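PDB 4KV7: probable leucine/isoleucine/valine-binding protein from Rhodopirellula baltica, which probably binds leucine, isoleucine, valine or a similar small solute as the periplasmic binding component of an ABC-type uptake system, though its true function is unestablished. Local coordinates for residues His39-Leu42 against Ala43-Glu47; Val223-Tyr226 against Glu227-Ser230; Ala253-Leu256 against Gln257-Leu260; Pro281-Arg284 against Glu285-Ala289; Asp292-Pro295 against Glu296-Leu299. The protein carries 1 engineered substitution. One frame throughout, in Å; residues are numbered along the deposited sequence.

Interaction 1: residues His39-Leu42 against Ala43-Glu47; sequences HGIL and AAFDE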
loop_
_atom_site.group_PDB
_atom_site.type_symbol
_atom_site.label_atom_id
_atom_site.label_comp_id
_atom_site.label_asym_id
_atom_site.label_seq_id
_atom_site.Cartn_x
_atom_site.Cartn_y
_atom_site.Cartn_z
ATOM N N HIS A 39 -8.297 -2.604 9.800
ATOM C CA HIS A 39 -8.104 -3.654 10.791
ATOM C C HIS A 39 -6.682 -3.671 11.352
ATOM O O HIS A 39 -6.490 -3.893 12.548
ATOM C CB HIS A 39 -8.447 -5.028 10.225
ATOM C CG HIS A 39 -9.916 -5.288 10.107
ATOM N ND1 HIS A 39 -10.817 -4.933 11.086
ATOM C CD2 HIS A 39 -10.633 -5.893 9.132
ATOM C CE1 HIS A 39 -12.030 -5.303 10.714
ATOM N NE2 HIS A 39 -11.945 -5.893 9.537
ATOM N N GLY A 40 -5.683 -3.484 10.495
ATOM C CA GLY A 40 -4.303 -3.488 10.960
ATOM C C GLY A 40 -4.024 -2.368 11.947
ATOM O O GLY A 40 -3.395 -2.584 12.988
ATOM N N ILE A 41 -4.497 -1.169 11.620
ATOM C CA ILE A 41 -4.367 -0.034 12.527
ATOM C C ILE A 41 -5.093 -0.314 13.844
ATOM O O ILE A 41 -4.560 -0.073 14.933
ATOM C CB ILE A 41 -4.916 1.257 11.874
ATOM C CG1 ILE A 41 -4.005 1.709 10.733
ATOM C CG2 ILE A 41 -5.100 2.369 12.914
ATOM C CD1 ILE A 41 -2.792 2.455 11.199
ATOM N N LEU A 42 -6.315 -0.822 13.756
ATOM C CA LEU A 42 -7.077 -1.080 14.968
ATOM C C LEU A 42 -6.465 -2.183 15.817
ATOM O O LEU A 42 -6.530 -2.131 17.042
ATOM C CB LEU A 42 -8.534 -1.392 14.636
ATOM C CG LEU A 42 -9.349 -0.210 14.100
ATOM C CD1 LEU A 42 -10.744 -0.657 13.698
ATOM C CD2 LEU A 42 -9.428 0.919 15.132
ATOM N N ALA A 43 -5.846 -3.173 15.180
ATOM C CA ALA A 43 -5.167 -4.218 15.940
ATOM C C ALA A 43 -3.972 -3.625 16.694
ATOM O O ALA A 43 -3.713 -3.976 17.850
ATOM C CB ALA A 43 -4.721 -5.348 15.033
ATOM N N ALA A 44 -3.251 -2.714 16.038
ATOM C CA ALA A 44 -2.148 -2.009 16.701
ATOM C C ALA A 44 -2.666 -1.173 17.874
ATOM O O ALA A 44 -2.068 -1.148 18.945
ATOM C CB ALA A 44 -1.387 -1.139 15.714
ATOM N N PHE A 45 -3.784 -0.483 17.670
ATOM C CA PHE A 45 -4.338 0.336 18.744
ATOM C C PHE A 45 -4.817 -0.546 19.897
ATOM O O PHE A 45 -4.633 -0.200 21.054
ATOM C CB PHE A 45 -5.495 1.201 18.235
ATOM C CG PHE A 45 -5.079 2.395 17.399
ATOM C CD1 PHE A 45 -3.753 2.620 17.037
ATOM C CD2 PHE A 45 -6.049 3.302 16.972
ATOM C CE1 PHE A 45 -3.410 3.739 16.278
ATOM C CE2 PHE A 45 -5.705 4.409 16.218
ATOM C CZ PHE A 45 -4.389 4.624 15.867
ATOM N N ASP A 46 -5.430 -1.684 19.571
ATOM C CA ASP A 46 -5.875 -2.651 20.575
ATOM C C ASP A 46 -4.718 -3.143 21.437
ATOM O O ASP A 46 -4.820 -3.229 22.665
ATOM C CB ASP A 46 -6.556 -3.834 19.876
ATOM C CG ASP A 46 -7.241 -4.771 20.840
ATOM O OD1 ASP A 46 -8.228 -4.339 21.474
ATOM O OD2 ASP A 46 -6.806 -5.938 20.961
ATOM N N GLU A 47 -3.612 -3.462 20.776
ATOM C CA GLU A 47 -2.419 -3.918 21.466
ATOM C C GLU A 47 -1.849 -2.831 22.372
ATOM O O GLU A 47 -1.449 -3.104 23.510
ATOM C CB GLU A 47 -1.360 -4.352 20.457
ATOM C CG GLU A 47 -0.052 -4.721 21.117
ATOM C CD GLU A 47 1.039 -5.045 20.124
ATOM O OE1 GLU A 47 0.956 -4.548 18.990
ATOM O OE2 GLU A 47 1.972 -5.796 20.484
#

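Interaction 2: residues Val223-Tyr226 against Glu227-Ser230; sequences VGTY and EPCS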
loop_
_atom_site.group_PDB
_atom_site.type_symbol
_atom_site.label_atom_id
_atom_site.label_comp_id
_atom_site.label_asym_id
_atom_site.label_seq_id
_atom_site.Cartn_x
_atom_site.Cartn_y
_atom_site.Cartn_z
ATOM N N VAL A 223 -0.603 -2.704 -12.574
ATOM C CA VAL A 223 -0.714 -1.564 -11.676
ATOM C C VAL A 223 -2.208 -1.270 -11.559
ATOM O O VAL A 223 -2.744 -0.363 -12.198
ATOM C CB VAL A 223 0.083 -0.341 -12.205
ATOM C CG1 VAL A 223 0.095 0.756 -11.167
ATOM C CG2 VAL A 223 1.514 -0.733 -12.593
ATOM N N GLY A 224 -2.883 -2.093 -10.766
ATOM C CA GLY A 224 -4.323 -2.054 -10.683
ATOM C C GLY A 224 -4.806 -2.530 -9.338
ATOM O O GLY A 224 -4.046 -2.525 -8.375
ATOM N N THR A 225 -6.079 -2.908 -9.258
ATOM C CA THR A 225 -6.635 -3.499 -8.046
ATOM C C THR A 225 -7.084 -4.929 -8.329
ATOM O O THR A 225 -7.205 -5.341 -9.490
ATOM C CB THR A 225 -7.815 -2.689 -7.513
ATOM O OG1 THR A 225 -8.796 -2.566 -8.547
ATOM C CG2 THR A 225 -7.340 -1.296 -7.062
ATOM N N TYR A 226 -7.363 -5.677 -7.266
ATOM C CA TYR A 226 -7.611 -7.105 -7.382
ATOM C C TYR A 226 -8.746 -7.481 -8.319
ATOM O O TYR A 226 -8.621 -8.459 -9.054
ATOM C CB TYR A 226 -7.781 -7.771 -6.011
ATOM C CG TYR A 226 -8.846 -7.156 -5.134
ATOM C CD1 TYR A 226 -8.530 -6.117 -4.258
ATOM C CD2 TYR A 226 -10.153 -7.630 -5.149
ATOM C CE1 TYR A 226 -9.496 -5.551 -3.438
ATOM C CE2 TYR A 226 -11.120 -7.069 -4.330
ATOM C CZ TYR A 226 -10.783 -6.033 -3.474
ATOM O OH TYR A 226 -11.704 -5.445 -2.654
ATOM N N GLU A 227 -9.861 -6.753 -8.310
ATOM C CA GLU A 227 -10.987 -7.140 -9.161
ATOM C C GLU A 227 -10.657 -7.079 -10.667
ATOM O O GLU A 227 -10.788 -8.092 -11.365
ATOM C CB GLU A 227 -12.277 -6.364 -8.849
ATOM C CG GLU A 227 -13.442 -6.912 -9.668
ATOM C CD GLU A 227 -14.636 -5.970 -9.827
ATOM O OE1 GLU A 227 -14.468 -4.731 -9.718
ATOM O OE2 GLU A 227 -15.732 -6.487 -10.125
ATOM N N PRO A 228 -10.239 -5.908 -11.176
ATOM C CA PRO A 228 -9.930 -5.866 -12.604
ATOM C C PRO A 228 -8.713 -6.713 -12.955
ATOM O O PRO A 228 -8.688 -7.279 -14.049
ATOM C CB PRO A 228 -9.686 -4.374 -12.876
ATOM C CG PRO A 228 -9.334 -3.798 -11.558
ATOM C CD PRO A 228 -10.131 -4.572 -10.564
ATOM N N CYS A 229 -7.730 -6.821 -12.067
ATOM C CA CYS A 229 -6.576 -7.662 -12.365
ATOM C C CYS A 229 -6.959 -9.133 -12.458
ATOM O O CYS A 229 -6.467 -9.857 -13.335
ATOM C CB CYS A 229 -5.463 -7.435 -11.349
ATOM S SG CYS A 229 -4.662 -5.822 -11.549
ATOM N N SER A 230 -7.865 -9.578 -11.593
ATOM C CA SER A 230 -8.335 -10.957 -11.651
ATOM C C SER A 230 -9.053 -11.227 -12.959
ATOM O O SER A 230 -8.852 -12.268 -13.592
ATOM C CB SER A 230 -9.289 -11.262 -10.500
ATOM O OG SER A 230 -8.618 -11.238 -9.263
#

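Interaction 3: residues Ala253-Leu256 against Gln257-Leu260; sequences ADAL and QRSL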
loop_
_atom_site.group_PDB
_atom_site.type_symbol
_atom_site.label_atom_id
_atom_site.label_comp_id
_atom_site.label_asym_id
_atom_site.label_seq_id
_atom_site.Cartn_x
_atom_site.Cartn_y
_atom_site.Cartn_z
ATOM N N ALA A 253 -2.554 -8.848 -3.002
ATOM C CA ALA A 253 -2.202 -10.201 -3.429
ATOM C C ALA A 253 -3.074 -11.254 -2.772
ATOM O O ALA A 253 -3.355 -12.284 -3.371
ATOM C CB ALA A 253 -0.729 -10.479 -3.156
ATOM N N ASP A 254 -3.494 -11.006 -1.540
ATOM C CA ASP A 254 -4.348 -11.969 -0.861
ATOM C C ASP A 254 -5.737 -12.013 -1.489
ATOM O O ASP A 254 -6.277 -13.086 -1.747
ATOM C CB ASP A 254 -4.390 -11.668 0.631
ATOM C CG ASP A 254 -3.021 -11.789 1.266
ATOM O OD1 ASP A 254 -2.513 -12.924 1.325
ATOM O OD2 ASP A 254 -2.453 -10.753 1.689
ATOM N N ALA A 255 -6.288 -10.843 -1.783
ATOM C CA ALA A 255 -7.578 -10.783 -2.465
ATOM C C ALA A 255 -7.490 -11.344 -3.884
ATOM O O ALA A 255 -8.422 -11.996 -4.370
ATOM C CB ALA A 255 -8.098 -9.369 -2.491
ATOM N N LEU A 256 -6.374 -11.091 -4.551
ATOM C CA LEU A 256 -6.164 -11.595 -5.896
ATOM C C LEU A 256 -6.153 -13.118 -5.909
ATOM O O LEU A 256 -6.805 -13.754 -6.748
ATOM C CB LEU A 256 -4.839 -11.057 -6.427
ATOM C CG LEU A 256 -4.460 -11.462 -7.850
ATOM C CD1 LEU A 256 -5.328 -10.757 -8.884
ATOM C CD2 LEU A 256 -2.997 -11.163 -8.101
ATOM N N GLN A 257 -5.438 -13.719 -4.961
ATOM C CA GLN A 257 -5.358 -15.171 -4.882
ATOM C C GLN A 257 -6.721 -15.782 -4.571
ATOM O O GLN A 257 -7.090 -16.814 -5.133
ATOM C CB GLN A 257 -4.322 -15.614 -3.845
ATOM C CG GLN A 257 -4.243 -17.133 -3.712
ATOM C CD GLN A 257 -3.035 -17.608 -2.932
ATOM O OE1 GLN A 257 -2.529 -16.905 -2.056
ATOM N NE2 GLN A 257 -2.563 -18.812 -3.253
ATOM N N ARG A 258 -7.475 -15.144 -3.681
ATOM C CA ARG A 258 -8.799 -15.627 -3.312
ATOM C C ARG A 258 -9.735 -15.620 -4.518
ATOM O O ARG A 258 -10.520 -16.547 -4.707
ATOM C CB ARG A 258 -9.374 -14.775 -2.175
ATOM C CG ARG A 258 -10.700 -15.227 -1.600
ATOM C CD ARG A 258 -11.138 -14.263 -0.496
ATOM N NE ARG A 258 -9.986 -13.608 0.130
ATOM C CZ ARG A 258 -9.807 -12.290 0.194
ATOM N NH1 ARG A 258 -10.708 -11.464 -0.323
ATOM N NH2 ARG A 258 -8.724 -11.798 0.778
ATOM N N SER A 259 -9.651 -14.580 -5.337
ATOM C CA SER A 259 -10.519 -14.468 -6.503
ATOM C C SER A 259 -10.153 -15.471 -7.592
ATOM O O SER A 259 -11.031 -16.065 -8.219
ATOM C CB SER A 259 -10.464 -13.047 -7.068
ATOM O OG SER A 259 -11.255 -12.962 -8.246
ATOM N N LEU A 260 -8.857 -15.655 -7.817
ATOM C CA LEU A 260 -8.392 -16.463 -8.940
ATOM C C LEU A 260 -8.224 -17.942 -8.644
ATOM O O LEU A 260 -8.248 -18.761 -9.565
ATOM C CB LEU A 260 -7.061 -15.928 -9.461
ATOM C CG LEU A 260 -7.140 -14.656 -10.293
ATOM C CD1 LEU A 260 -5.738 -14.157 -10.592
ATOM C CD2 LEU A 260 -7.905 -14.913 -11.576
HETATM O O HOH W 1 -1.662 -14.552 -2.239
#

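Interaction 4: residues Pro281-Arg284 against Glu285-Ala289; sequences PLVR and EYRDA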
loop_
_atom_site.group_PDB
_atom_site.type_symbol
_atom_site.label_atom_id
_atom_site.label_comp_id
_atom_site.label_asym_id
_atom_site.label_seq_id
_atom_site.Cartn_x
_atom_site.Cartn_y
_atom_site.Cartn_z
ATOM N N PRO A 281 10.485 -10.507 14.471
ATOM C CA PRO A 281 9.779 -10.136 15.709
ATOM C C PRO A 281 8.528 -9.281 15.489
ATOM O O PRO A 281 7.506 -9.526 16.130
ATOM C CB PRO A 281 10.843 -9.368 16.504
ATOM C CG PRO A 281 12.134 -9.965 16.041
ATOM C CD PRO A 281 11.937 -10.262 14.572
ATOM N N LEU A 282 8.584 -8.305 14.593
ATOM C CA LEU A 282 7.410 -7.473 14.332
ATOM C C LEU A 282 6.257 -8.300 13.801
ATOM O O LEU A 282 5.098 -8.078 14.168
ATOM C CB LEU A 282 7.720 -6.358 13.331
ATOM C CG LEU A 282 6.540 -5.434 12.976
ATOM C CD1 LEU A 282 7.050 -4.065 12.649
ATOM C CD2 LEU A 282 5.684 -5.948 11.801
ATOM N N VAL A 283 6.565 -9.233 12.907
ATOM C CA VAL A 283 5.514 -10.037 12.297
ATOM C C VAL A 283 4.867 -10.967 13.314
ATOM O O VAL A 283 3.651 -11.150 13.289
ATOM C CB VAL A 283 6.009 -10.798 11.057
ATOM C CG1 VAL A 283 4.884 -11.620 10.464
ATOM C CG2 VAL A 283 6.547 -9.822 10.019
ATOM N N ARG A 284 5.652 -11.533 14.222
ATOM C CA ARG A 284 5.075 -12.355 15.284
ATOM C C ARG A 284 4.149 -11.513 16.163
ATOM O O ARG A 284 3.080 -11.965 16.576
ATOM C CB ARG A 284 6.170 -13.007 16.130
ATOM C CG ARG A 284 7.123 -13.861 15.323
ATOM C CD ARG A 284 8.046 -14.668 16.213
ATOM N NE ARG A 284 8.834 -13.837 17.124
ATOM C CZ ARG A 284 10.035 -14.172 17.602
ATOM N NH1 ARG A 284 10.606 -15.313 17.252
ATOM N NH2 ARG A 284 10.672 -13.366 18.441
ATOM N N GLU A 285 4.550 -10.271 16.418
ATOM C CA GLU A 285 3.744 -9.333 17.193
ATOM C C GLU A 285 2.450 -8.959 16.462
ATOM O O GLU A 285 1.386 -8.852 17.069
ATOM C CB GLU A 285 4.582 -8.095 17.552
ATOM C CG GLU A 285 5.621 -8.379 18.646
ATOM C CD GLU A 285 6.782 -7.390 18.685
ATOM O OE1 GLU A 285 6.873 -6.497 17.824
ATOM O OE2 GLU A 285 7.625 -7.521 19.592
ATOM N N TYR A 286 2.540 -8.767 15.155
ATOM C CA TYR A 286 1.365 -8.580 14.317
ATOM C C TYR A 286 0.402 -9.748 14.470
ATOM O O TYR A 286 -0.789 -9.546 14.668
ATOM C CB TYR A 286 1.797 -8.432 12.856
ATOM C CG TYR A 286 0.705 -8.707 11.839
ATOM C CD1 TYR A 286 -0.331 -7.803 11.626
ATOM C CD2 TYR A 286 0.730 -9.869 11.074
ATOM C CE1 TYR A 286 -1.316 -8.059 10.684
ATOM C CE2 TYR A 286 -0.245 -10.135 10.137
ATOM C CZ TYR A 286 -1.265 -9.231 9.937
ATOM O OH TYR A 286 -2.221 -9.527 8.991
ATOM N N ARG A 287 0.908 -10.973 14.390
ATOM C CA ARG A 287 0.020 -12.129 14.465
ATOM C C ARG A 287 -0.653 -12.219 15.829
ATOM O O ARG A 287 -1.840 -12.537 15.910
ATOM C CB ARG A 287 0.749 -13.435 14.129
ATOM C CG ARG A 287 1.188 -13.528 12.674
ATOM C CD ARG A 287 1.404 -14.975 12.229
ATOM N NE ARG A 287 2.503 -15.599 12.965
ATOM C CZ ARG A 287 3.778 -15.550 12.599
ATOM N NH1 ARG A 287 4.126 -14.920 11.491
ATOM N NH2 ARG A 287 4.705 -16.134 13.344
ATOM N N ASP A 288 0.089 -11.929 16.899
ATOM C CA ASP A 288 -0.497 -11.944 18.237
ATOM C C ASP A 288 -1.573 -10.873 18.360
ATOM O O ASP A 288 -2.639 -11.125 18.927
ATOM C CB ASP A 288 0.562 -11.690 19.314
ATOM C CG ASP A 288 1.528 -12.854 19.501
ATOM O OD1 ASP A 288 1.209 -13.999 19.117
ATOM O OD2 ASP A 288 2.617 -12.614 20.078
ATOM N N ALA A 289 -1.293 -9.680 17.840
ATOM C CA ALA A 289 -2.237 -8.571 17.928
ATOM C C ALA A 289 -3.505 -8.887 17.153
ATOM O O ALA A 289 -4.609 -8.634 17.639
ATOM C CB ALA A 289 -1.610 -7.282 17.431
#

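Interaction 5: residues Asp292-Pro295 against Glu296-Leu299; sequences DYDP and ELPL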
loop_
_atom_site.group_PDB
_atom_site.type_symbol
_atom_site.label_atom_id
_atom_site.label_comp_id
_atom_site.label_asym_id
_atom_site.label_seq_id
_atom_site.Cartn_x
_atom_site.Cartn_y
_atom_site.Cartn_z
ATOM N N ASP A 292 -5.663 -11.569 19.013
ATOM C CA ASP A 292 -6.389 -11.012 20.151
ATOM C C ASP A 292 -7.475 -10.034 19.707
ATOM O O ASP A 292 -8.516 -9.922 20.353
ATOM C CB ASP A 292 -5.433 -10.310 21.120
ATOM C CG ASP A 292 -4.630 -11.284 21.969
ATOM O OD1 ASP A 292 -4.891 -12.508 21.905
ATOM O OD2 ASP A 292 -3.744 -10.812 22.715
ATOM N N TYR A 293 -7.227 -9.321 18.614
ATOM C CA TYR A 293 -8.164 -8.322 18.099
ATOM C C TYR A 293 -9.397 -8.987 17.489
ATOM O O TYR A 293 -10.534 -8.645 17.835
ATOM C CB TYR A 293 -7.436 -7.417 17.093
ATOM C CG TYR A 293 -8.303 -6.553 16.201
ATOM C CD1 TYR A 293 -8.966 -5.436 16.701
ATOM C CD2 TYR A 293 -8.430 -6.837 14.850
ATOM C CE1 TYR A 293 -9.747 -4.638 15.874
ATOM C CE2 TYR A 293 -9.206 -6.044 14.017
ATOM C CZ TYR A 293 -9.860 -4.952 14.543
ATOM O OH TYR A 293 -10.628 -4.154 13.733
ATOM N N ASP A 294 -9.175 -9.948 16.600
ATOM C CA ASP A 294 -10.274 -10.705 16.006
ATOM C C ASP A 294 -9.700 -11.948 15.349
ATOM O O ASP A 294 -9.182 -11.877 14.240
ATOM C CB ASP A 294 -11.022 -9.862 14.967
ATOM C CG ASP A 294 -12.221 -10.591 14.365
ATOM O OD1 ASP A 294 -12.399 -11.793 14.636
ATOM O OD2 ASP A 294 -12.984 -9.948 13.609
ATOM N N PRO A 295 -9.807 -13.099 16.026
ATOM C CA PRO A 295 -9.197 -14.321 15.491
ATOM C C PRO A 295 -9.880 -14.854 14.229
ATOM O O PRO A 295 -9.364 -15.784 13.616
ATOM C CB PRO A 295 -9.360 -15.316 16.642
ATOM C CG PRO A 295 -10.575 -14.840 17.370
ATOM C CD PRO A 295 -10.489 -13.339 17.311
ATOM N N GLU A 296 -11.019 -14.285 13.841
ATOM C CA GLU A 296 -11.684 -14.741 12.619
ATOM C C GLU A 296 -11.136 -14.071 11.360
ATOM O O GLU A 296 -11.374 -14.551 10.251
ATOM C CB GLU A 296 -13.201 -14.540 12.695
ATOM C CG GLU A 296 -13.847 -15.107 13.952
ATOM C CD GLU A 296 -13.536 -16.581 14.196
ATOM O OE1 GLU A 296 -13.451 -17.364 13.224
ATOM O OE2 GLU A 296 -13.391 -16.955 15.377
ATOM N N LEU A 297 -10.403 -12.969 11.519
ATOM C CA LEU A 297 -9.860 -12.266 10.355
ATOM C C LEU A 297 -8.655 -12.984 9.792
ATOM O O LEU A 297 -7.738 -13.323 10.530
ATOM C CB LEU A 297 -9.433 -10.843 10.706
ATOM C CG LEU A 297 -10.527 -9.901 11.182
ATOM C CD1 LEU A 297 -9.908 -8.587 11.624
ATOM C CD2 LEU A 297 -11.577 -9.667 10.099
ATOM N N PRO A 298 -8.625 -13.186 8.472
ATOM C CA PRO A 298 -7.429 -13.758 7.849
ATOM C C PRO A 298 -6.281 -12.764 7.883
ATOM O O PRO A 298 -6.510 -11.552 7.828
ATOM C CB PRO A 298 -7.869 -13.985 6.404
ATOM C CG PRO A 298 -8.907 -12.933 6.174
ATOM C CD PRO A 298 -9.654 -12.837 7.480
ATOM N N LEU A 299 -5.063 -13.268 7.983
ATOM C CA LEU A 299 -3.888 -12.411 7.874
ATOM C C LEU A 299 -3.737 -11.934 6.432
ATOM O O LEU A 299 -4.200 -12.600 5.505
ATOM C CB LEU A 299 -2.637 -13.167 8.302
ATOM C CG LEU A 299 -2.686 -13.769 9.707
ATOM C CD1 LEU A 299 -1.369 -14.445 10.030
ATOM C CD2 LEU A 299 -3.034 -12.705 10.743
HETATM O O HOH W 2 -6.726 -12.461 12.982
#

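Interaction 1: residues His39-Leu42 against Ala43-Glu47
D46 N donates to L42 O at 2.8 Å, one of four i-to-i+4 bonds that cross this part of helix 31-50. A43 N to H39 O, also 2.8 Å, begins the run, and A44 and F45 bond back to G40 and I41 in the same way. The side-chain part of the contact belongs to I41 and F45, one turn apart and pointing the same way. I41 CG2 sits over one face of the phenyl ring, displaced toward its rim. The methyl carbon I41 CG2 is 3.9 Å from the centroid of the F45 ring and 15° off its normal, a CH-pi contact. Two torsions set this up: I41 CG2 leans along the helix beside its own carbonyl carbon, while F45, with chi1 -75°, swings its ring back beside its backbone N. The root of the ring also rests against the carbonyl that F45 N bonds to, F45 CD1 being 3.5 Å from I41 O. F45 also packs on L59 of strand 57-65 and on L313, which suits a crossover helix between strands 16-24 and 57-65. On another flank A43 meets M290 and Y293, and H39 ND1 is hydrogen-bonded to Y293 OH. The contact's chemistry is therefore divided: the bonds that hold the turn together are all main-chain ones, whereas I41 and F45 add dispersion and a modest CH-pi contribution in a buried setting.

Interaction 2: residues Val223-Tyr226 against Glu227-Ser230
The Y226 ring is approached obliquely by the next peptide nitrogen, with Y226 CD2 3.3 Å from E227 N. On the other side of the ring A255 CB of helix 253-260 stands over the Y226 CG atom. With chi1 55°, Y226 CG is wedged between its own N and carbonyl carbon, which keeps the ring close to the E227 peptide. The phenol end points away from this turn, and its OH bonds to E32 N. The segment carries the chain from strand 219-223 into helix 226-238, within the parallel strand-helix-strand pattern of a periplasmic-binding-protein lobe. T225 holds the N-cap position, but its side chain caps nothing; instead T225 OG1 lies against the proline ring, 3.1 Å from P228 CD and a little farther from P228 CG. P228 lies in the first helical turn, where its lack of an N-H costs no helix bond. C229 N donates to T225 O at 3.0 Å, and C229 SG settles beside the same carbonyl and 3.9 Å from G224 CA. S230 N gives Y226 O a firm bond at 2.9 Å; a second grip by S230 OG, from the opposite face of the carbonyl plane, holds for one of two modelled conformers and is less certain.

Interaction 3: residues Ala253-Leu256 against Gln257-Leu260
R258 leaves the helix with CG opposite its backbone N (chi1 -175°), then bends sharply at chi3 (-27°), and this hook lays its guanidinium back across the preceding turn at A255. One face of the group meets A255 CA, with R258 NH2 3.6 Å from that carbon, and R258 NH1 is 4.0 Å from A255 CB. The aliphatic pair L256 and L260 lies side by side on a different flank, both pointing the same way, with L256 CD1 3.8 Å from L260 CD1. Both pack on I267, and L256 also meets S230 of helix 226-238, on the sheltered side of the crossover helix between strands 244-247 and 268-271. Backbone bonds tie each residue of Q257-L260 to the one four places earlier. A253 O carries an extra load: besides Q257 N at 3.0 Å, it accepts from a water, also at 3.0 Å. That water appears to donate to Q257 OE1 as well, although 2.5 Å between the water and OE1 is suspiciously short; Q257 NE2 goes to S369 O. D254 turns its carboxylate to F301 N, and D254 OD1 stays 6.3 Å from R258 NH2, too far for a salt bridge between these two. E32 offers R258 a long, weak ion pair, so packing of its flat face on A255 may contribute as much to its placement.

Interaction 4: residues Pro281-Arg284 against Glu285-Ala289
R287 folds its guanidinium back over the preceding turn, R287 NH1 resting 3.5 Å from V283 CG1 and R287 NH2 3.9 Å from R284 CG. The bend at chi3 (-64°) is what brings the flat group round, so that R284 CA lies above one face, toward its rim. R284 runs obliquely past it with its own guanidinium plane 88° to the first; the charged ends do not touch, R284 NE being 6.1 Å from R287 NH2. Carbonyls fix the R287 group: its NH1 donates to both S278 O and F276 O. E285, extended beyond CG, lies back along the first turn with E285 CD 3.4 Å from P281 O before its OE1 forms a salt bridge with R311. The Y286 ring presents its edge to V283 O, which lies in the ring plane 3.9 Å from Y286 CD2. Underneath run the usual helical bonds, the shortest being Y286 N to L282 O at 2.8 Å. Helix 281-293 lies against helix 301-319: Y286 packs on L304, Y286 OH bonds to S303 and to S300 N, and the R287 side reaches the loop residues just ahead of the helix.

Interaction 5: residues Asp292-Pro295 against Glu296-Leu299
D294, E296 and L297 carry this turn, which reverses the chain where helix 281-293 ends. D294 OD1 accepts E296 N at 3.0 Å, an Asx turn, and D294 O accepts L297 N at 3.2 Å, closing a type I beta turn from D294 to L297. Neither donor is in the plane of its acceptor: E296 N approaches from 44° out of the carboxylate plane, and L297 N stands 50° above the carbonyl plane. L297 crosses the D294 side chain at about a right angle, with L297 CG 3.5 Å from D294 OD2. Its CD1 reaches further back, 3.6 Å from Y293 CE2, bridging the turn to the last helical residue; Y293 itself packs on L42 of helix 31-50. E296 curls at chi2 (-54°), which brings its carboxylate back along the proline, E296 OE2 being 4.0 Å from P295 CG. A water lies 2.8 Å from both D294 O and L297 O. One aspartate thus uses both its side chain and its main-chain carbonyl to hold the reversal. E296 OE2, 5.3 Å from D294 OD1, may raise the pKa of the aspartate slightly, while the E296 N-H would tend to stabilise its negative charge.

In the fold
The five contacts fall into two groups. Interactions 1, 4 and 5 cluster, their centres 11 to 12 Å apart, where helix 31-50 packs against helix 281-293: H39 CG of interaction 1 lies 3.6 Å from L297 CD1 of interaction 5, and A43 O is 3.9 Å from A289 CB of interaction 4. L299 of interaction 5 folds back onto Y286 and R287. Interactions 2 and 3, centres 10 Å apart, pack two helices flanking the seven-stranded sheet, with S230 O 3.5 Å from L260 CD2. Centres of interactions 1 and 2 are 27 Å apart, yet Y226 and, weakly, R258 reach E32, near the start of helix 31-50, consistent with the two-lobed binding-protein fold.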